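Local structure of DNA polymerase III beta subunit (Streptococcus pyogenes, 2AVT) at residues 225-233 with 239-247. The protein probably forms the ring-shaped sliding clamp that encircles DNA and tethers the replicative polymerase to its template. Numbering follows the deposited sequence.
Sequences FFSPSQILF and SFYTRLLEG
Phe233 and Phe240 form a hydrogen-bonded antiparallel pair: Phe233 N reaches Phe240 O at 2.7 Å, nearly straight at 175°, and Phe240 N returns a bond to Phe233 O at 2.8 Å. Two residues along, Ile231 and Thr242 make another hydrogen-bonded pair, with Thr242 N 3.0 Å from Ile231 O. Past the strand end, Leu244 N bonds to Ser229 O.

Strands 230-234 and 238-243 form a beta hairpin in the central clamp domain. Strand 238-243 also pairs with strand 52-59 of the N-terminal domain, so the sheet runs across the junction between the two domains.

On one face of the hairpin, Leu232 packs against Tyr241. With its CG opposite the backbone N (chi1 161°), Leu232 brings CD1 over the centre of the Tyr241 ring, 3.7 Å from the centroid, a CH-pi contact. The Gln230 amide passes obliquely by the same ring, with NE2 3.8 Å from CD2 of Tyr241.

On the other face, the Phe233 and Phe240 side chains run alongside each other, touching CD1 to CD1 at 3.9 Å; helix 205-214 packs against both. Ile231 CG2 meets Leu244 CD2, the two side chains crossing roughly at right angles beside Leu203. Buried nearby, Thr242 OG1 has no polar partner.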
ATOM      1  N   PHE A 225      30.670 -13.576  10.329  1.00 37.82           N
ATOM      2  CA  PHE A 225      32.088 -13.446  10.004  1.00 37.45           C
ATOM      3  C   PHE A 225      32.413 -11.989   9.700  1.00 39.19           C
ATOM      4  O   PHE A 225      31.591 -11.269   9.127  1.00 37.65           O
ATOM      5  CB  PHE A 225      32.450 -14.307   8.793  1.00 35.24           C
ATOM      6  CG  PHE A 225      32.131 -15.759   8.965  1.00 36.62           C
ATOM      7  CD1 PHE A 225      33.050 -16.618   9.538  1.00 35.70           C
ATOM      8  CD2 PHE A 225      30.903 -16.265   8.568  1.00 34.65           C
ATOM      9  CE1 PHE A 225      32.751 -17.956   9.713  1.00 37.76           C
ATOM     10  CE2 PHE A 225      30.601 -17.594   8.739  1.00 36.06           C
ATOM     11  CZ  PHE A 225      31.523 -18.446   9.313  1.00 36.95           C
ATOM     12  N   PHE A 226      33.611 -11.554  10.083  1.00 39.33           N
ATOM     13  CA  PHE A 226      34.008 -10.173   9.845  1.00 39.73           C
ATOM     14  C   PHE A 226      35.209 -10.025   8.930  1.00 41.40           C
ATOM     15  O   PHE A 226      36.062 -10.905   8.840  1.00 40.98           O
ATOM     16  CB  PHE A 226      34.347  -9.456  11.158  1.00 39.02           C
ATOM     17  CG  PHE A 226      33.250  -9.479  12.179  1.00 37.84           C
ATOM     18  CD1 PHE A 226      33.004 -10.620  12.931  1.00 37.26           C
ATOM     19  CD2 PHE A 226      32.490  -8.345  12.420  1.00 37.89           C
ATOM     20  CE1 PHE A 226      32.022 -10.627  13.909  1.00 38.92           C
ATOM     21  CE2 PHE A 226      31.505  -8.342  13.397  1.00 40.84           C
ATOM     22  CZ  PHE A 226      31.271  -9.486  14.144  1.00 39.07           C
ATOM     23  N   SER A 227      35.249  -8.886   8.249  1.00 42.55           N
ATOM     24  CA  SER A 227      36.344  -8.515   7.368  1.00 42.45           C
ATOM     25  C   SER A 227      36.365  -7.015   7.601  1.00 42.89           C
ATOM     26  O   SER A 227      35.461  -6.474   8.242  1.00 43.14           O
ATOM     27  CB  SER A 227      36.027  -8.825   5.900  1.00 43.37           C
ATOM     28  OG  SER A 227      35.305  -7.769   5.293  1.00 42.71           O
ATOM     29  N   PRO A 228      37.389  -6.314   7.102  1.00 43.23           N
ATOM     30  CA  PRO A 228      37.409  -4.866   7.331  1.00 42.24           C
ATOM     31  C   PRO A 228      36.294  -4.108   6.609  1.00 42.56           C
ATOM     32  O   PRO A 228      35.721  -3.160   7.155  1.00 40.71           O
ATOM     33  CB  PRO A 228      38.794  -4.453   6.827  1.00 42.62           C
ATOM     34  CG  PRO A 228      39.614  -5.706   6.991  1.00 42.43           C
ATOM     35  CD  PRO A 228      38.661  -6.775   6.522  1.00 43.21           C
ATOM     36  N   SER A 229      35.980  -4.536   5.390  1.00 41.75           N
ATOM     37  CA  SER A 229      34.963  -3.856   4.593  1.00 43.67           C
ATOM     38  C   SER A 229      33.532  -4.362   4.731  1.00 43.12           C
ATOM     39  O   SER A 229      32.587  -3.630   4.444  1.00 43.84           O
ATOM     40  CB  SER A 229      35.370  -3.872   3.113  1.00 44.01           C
ATOM     41  OG  SER A 229      35.697  -5.185   2.691  1.00 45.79           O
ATOM     42  N   GLN A 230      33.358  -5.603   5.162  1.00 42.59           N
ATOM     43  CA  GLN A 230      32.010  -6.131   5.316  1.00 42.85           C
ATOM     44  C   GLN A 230      31.851  -7.227   6.355  1.00 42.67           C
ATOM     45  O   GLN A 230      32.828  -7.788   6.865  1.00 42.84           O
ATOM     46  CB  GLN A 230      31.474  -6.640   3.971  1.00 44.20           C
ATOM     47  CG  GLN A 230      32.519  -7.210   3.033  1.00 45.53           C
ATOM     48  CD  GLN A 230      31.906  -7.930   1.841  1.00 46.19           C
ATOM     49  OE1 GLN A 230      30.859  -7.536   1.328  1.00 46.84           O
ATOM     50  NE2 GLN A 230      32.564  -8.982   1.391  1.00 41.99           N
ATOM     51  N   ILE A 231      30.595  -7.515   6.667  1.00 39.28           N
ATOM     52  CA  ILE A 231      30.252  -8.549   7.621  1.00 36.72           C
ATOM     53  C   ILE A 231      29.363  -9.548   6.880  1.00 36.20           C
ATOM     54  O   ILE A 231      28.536  -9.162   6.045  1.00 32.47           O
ATOM     55  CB  ILE A 231      29.515  -7.942   8.836  1.00 37.74           C
ATOM     56  CG1 ILE A 231      29.041  -9.043   9.783  1.00 38.65           C
ATOM     57  CG2 ILE A 231      28.350  -7.098   8.373  1.00 40.51           C
ATOM     58  CD1 ILE A 231      28.310  -8.502  10.995  1.00 36.55           C
ATOM     59  N   LEU A 232      29.572 -10.830   7.155  1.00 34.02           N
ATOM     60  CA  LEU A 232      28.804 -11.891   6.526  1.00 32.35           C
ATOM     61  C   LEU A 232      27.963 -12.630   7.562  1.00 33.50           C
ATOM     62  O   LEU A 232      28.492 -13.117   8.563  1.00 31.83           O
ATOM     63  CB  LEU A 232      29.746 -12.884   5.836  1.00 29.88           C
ATOM     64  CG  LEU A 232      29.232 -14.293   5.498  1.00 30.17           C
ATOM     65  CD1 LEU A 232      28.089 -14.248   4.484  1.00 27.95           C
ATOM     66  CD2 LEU A 232      30.385 -15.109   4.948  1.00 28.81           C
ATOM     67  N   PHE A 233      26.653 -12.673   7.339  1.00 32.13           N
ATOM     68  CA  PHE A 233      25.755 -13.412   8.215  1.00 32.17           C
ATOM     69  C   PHE A 233      25.423 -14.652   7.399  1.00 32.72           C
ATOM     70  O   PHE A 233      25.001 -14.536   6.244  1.00 31.74           O
ATOM     71  CB  PHE A 233      24.472 -12.630   8.502  1.00 31.23           C
ATOM     72  CG  PHE A 233      24.686 -11.350   9.244  1.00 31.01           C
ATOM     73  CD1 PHE A 233      24.990 -10.182   8.566  1.00 31.39           C
ATOM     74  CD2 PHE A 233      24.552 -11.303  10.622  1.00 30.83           C
ATOM     75  CE1 PHE A 233      25.146  -9.000   9.247  1.00 31.56           C
ATOM     76  CE2 PHE A 233      24.709 -10.120  11.310  1.00 27.06           C
ATOM     77  CZ  PHE A 233      25.004  -8.968  10.624  1.00 33.08           C
ATOM     78  N   SER A 239      23.573 -16.693   2.579  1.00 28.43           N
ATOM     79  CA  SER A 239      24.749 -15.900   2.915  1.00 27.13           C
ATOM     80  C   SER A 239      24.348 -14.455   2.651  1.00 26.80           C
ATOM     81  O   SER A 239      23.989 -14.079   1.532  1.00 25.23           O
ATOM     82  CB  SER A 239      25.945 -16.298   2.058  1.00 28.23           C
ATOM     83  OG  SER A 239      26.411 -17.576   2.436  1.00 26.33           O
ATOM     84  N   PHE A 240      24.381 -13.656   3.704  1.00 26.04           N
ATOM     85  CA  PHE A 240      23.995 -12.254   3.637  1.00 26.61           C
ATOM     86  C   PHE A 240      25.219 -11.379   3.958  1.00 26.47           C
ATOM     87  O   PHE A 240      25.736 -11.409   5.084  1.00 26.33           O
ATOM     88  CB  PHE A 240      22.876 -12.030   4.660  1.00 24.23           C
ATOM     89  CG  PHE A 240      22.259 -10.656   4.635  1.00 28.47           C
ATOM     90  CD1 PHE A 240      22.742  -9.649   5.456  1.00 29.97           C
ATOM     91  CD2 PHE A 240      21.130 -10.400   3.875  1.00 29.48           C
ATOM     92  CE1 PHE A 240      22.107  -8.419   5.525  1.00 30.84           C
ATOM     93  CE2 PHE A 240      20.491  -9.168   3.944  1.00 29.83           C
ATOM     94  CZ  PHE A 240      20.980  -8.180   4.768  1.00 28.22           C
ATOM     95  N   TYR A 241      25.682 -10.617   2.967  1.00 26.02           N
ATOM     96  CA  TYR A 241      26.830  -9.724   3.148  1.00 26.11           C
ATOM     97  C   TYR A 241      26.372  -8.282   3.248  1.00 29.23           C
ATOM     98  O   TYR A 241      25.383  -7.889   2.626  1.00 27.58           O
ATOM     99  CB  TYR A 241      27.802  -9.801   1.971  1.00 26.92           C
ATOM    100  CG  TYR A 241      28.418 -11.144   1.727  1.00 28.39           C
ATOM    101  CD1 TYR A 241      27.686 -12.172   1.142  1.00 30.96           C
ATOM    102  CD2 TYR A 241      29.745 -11.382   2.050  1.00 31.75           C
ATOM    103  CE1 TYR A 241      28.264 -13.400   0.883  1.00 30.61           C
ATOM    104  CE2 TYR A 241      30.332 -12.614   1.795  1.00 32.89           C
ATOM    105  CZ  TYR A 241      29.586 -13.615   1.213  1.00 30.44           C
ATOM    106  OH  TYR A 241      30.163 -14.839   0.962  1.00 32.72           O
ATOM    107  N   THR A 242      27.106  -7.485   4.015  1.00 31.11           N
ATOM    108  CA  THR A 242      26.776  -6.081   4.166  1.00 33.93           C
ATOM    109  C   THR A 242      28.033  -5.228   4.185  1.00 36.44           C
ATOM    110  O   THR A 242      29.010  -5.567   4.854  1.00 34.26           O
ATOM    111  CB  THR A 242      26.035  -5.797   5.464  1.00 37.11           C
ATOM    112  OG1 THR A 242      24.901  -6.666   5.579  1.00 41.93           O
ATOM    113  CG2 THR A 242      25.572  -4.354   5.470  1.00 35.79           C
ATOM    114  N   ARG A 243      27.997  -4.121   3.446  1.00 36.29           N
ATOM    115  CA  ARG A 243      29.118  -3.191   3.389  1.00 38.21           C
ATOM    116  C   ARG A 243      29.184  -2.461   4.728  1.00 35.54           C
ATOM    117  O   ARG A 243      28.152  -2.142   5.314  1.00 34.64           O
ATOM    118  CB  ARG A 243      28.902  -2.201   2.238  1.00 40.00           C
ATOM    119  CG  ARG A 243      29.723  -0.923   2.288  1.00 43.99           C
ATOM    120  CD  ARG A 243      29.475  -0.111   1.015  1.00 47.86           C
ATOM    121  NE  ARG A 243      29.912   1.281   1.120  1.00 48.69           N
ATOM    122  CZ  ARG A 243      29.318   2.200   1.878  1.00 50.26           C
ATOM    123  NH1 ARG A 243      29.780   3.446   1.897  1.00 51.46           N
ATOM    124  NH2 ARG A 243      28.258   1.882   2.608  1.00 49.01           N
ATOM    125  N   LEU A 244      30.397  -2.202   5.208  1.00 35.28           N
ATOM    126  CA  LEU A 244      30.583  -1.518   6.485  1.00 35.75           C
ATOM    127  C   LEU A 244      30.872  -0.029   6.334  1.00 37.29           C
ATOM    128  O   LEU A 244      31.512   0.397   5.370  1.00 36.53           O
ATOM    129  CB  LEU A 244      31.734  -2.164   7.269  1.00 33.68           C
ATOM    130  CG  LEU A 244      31.579  -3.623   7.716  1.00 33.91           C
ATOM    131  CD1 LEU A 244      32.828  -4.044   8.457  1.00 33.14           C
ATOM    132  CD2 LEU A 244      30.363  -3.778   8.605  1.00 30.76           C
ATOM    133  N   LEU A 245      30.396   0.756   7.295  1.00 37.53           N
ATOM    134  CA  LEU A 245      30.648   2.188   7.281  1.00 40.19           C
ATOM    135  C   LEU A 245      31.995   2.397   7.966  1.00 42.37           C
ATOM    136  O   LEU A 245      32.182   2.006   9.114  1.00 43.16           O
ATOM    137  CB  LEU A 245      29.538   2.933   8.025  1.00 37.36           C
ATOM    138  CG  LEU A 245      28.175   2.914   7.327  1.00 38.22           C
ATOM    139  CD1 LEU A 245      27.100   3.459   8.255  1.00 35.16           C
ATOM    140  CD2 LEU A 245      28.255   3.741   6.041  1.00 37.37           C
ATOM    141  N   GLU A 246      32.946   2.981   7.247  1.00 46.29           N
ATOM    142  CA  GLU A 246      34.268   3.216   7.817  1.00 50.10           C
ATOM    143  C   GLU A 246      34.293   4.521   8.589  1.00 50.49           C
ATOM    144  O   GLU A 246      33.462   5.407   8.368  1.00 50.50           O
ATOM    145  CB  GLU A 246      35.334   3.267   6.721  1.00 52.83           C
ATOM    146  CG  GLU A 246      35.373   2.042   5.827  1.00 57.54           C
ATOM    147  CD  GLU A 246      36.577   2.043   4.906  1.00 61.47           C
ATOM    148  OE1 GLU A 246      36.910   3.124   4.361  1.00 63.09           O
ATOM    149  OE2 GLU A 246      37.183   0.961   4.719  1.00 63.64           O
ATOM    150  N   GLY A 247      35.253   4.633   9.498  1.00 50.97           N
ATOM    151  CA  GLY A 247      35.365   5.836  10.287  1.00 51.95           C
ATOM    152  C   GLY A 247      35.300   5.555  11.770  1.00 53.07           C
ATOM    153  O   GLY A 247      35.046   4.431  12.206  1.00 54.29           O
TER
HETATM  154  O   HOH W   1      33.020  -1.438   3.265  1.00 46.87           O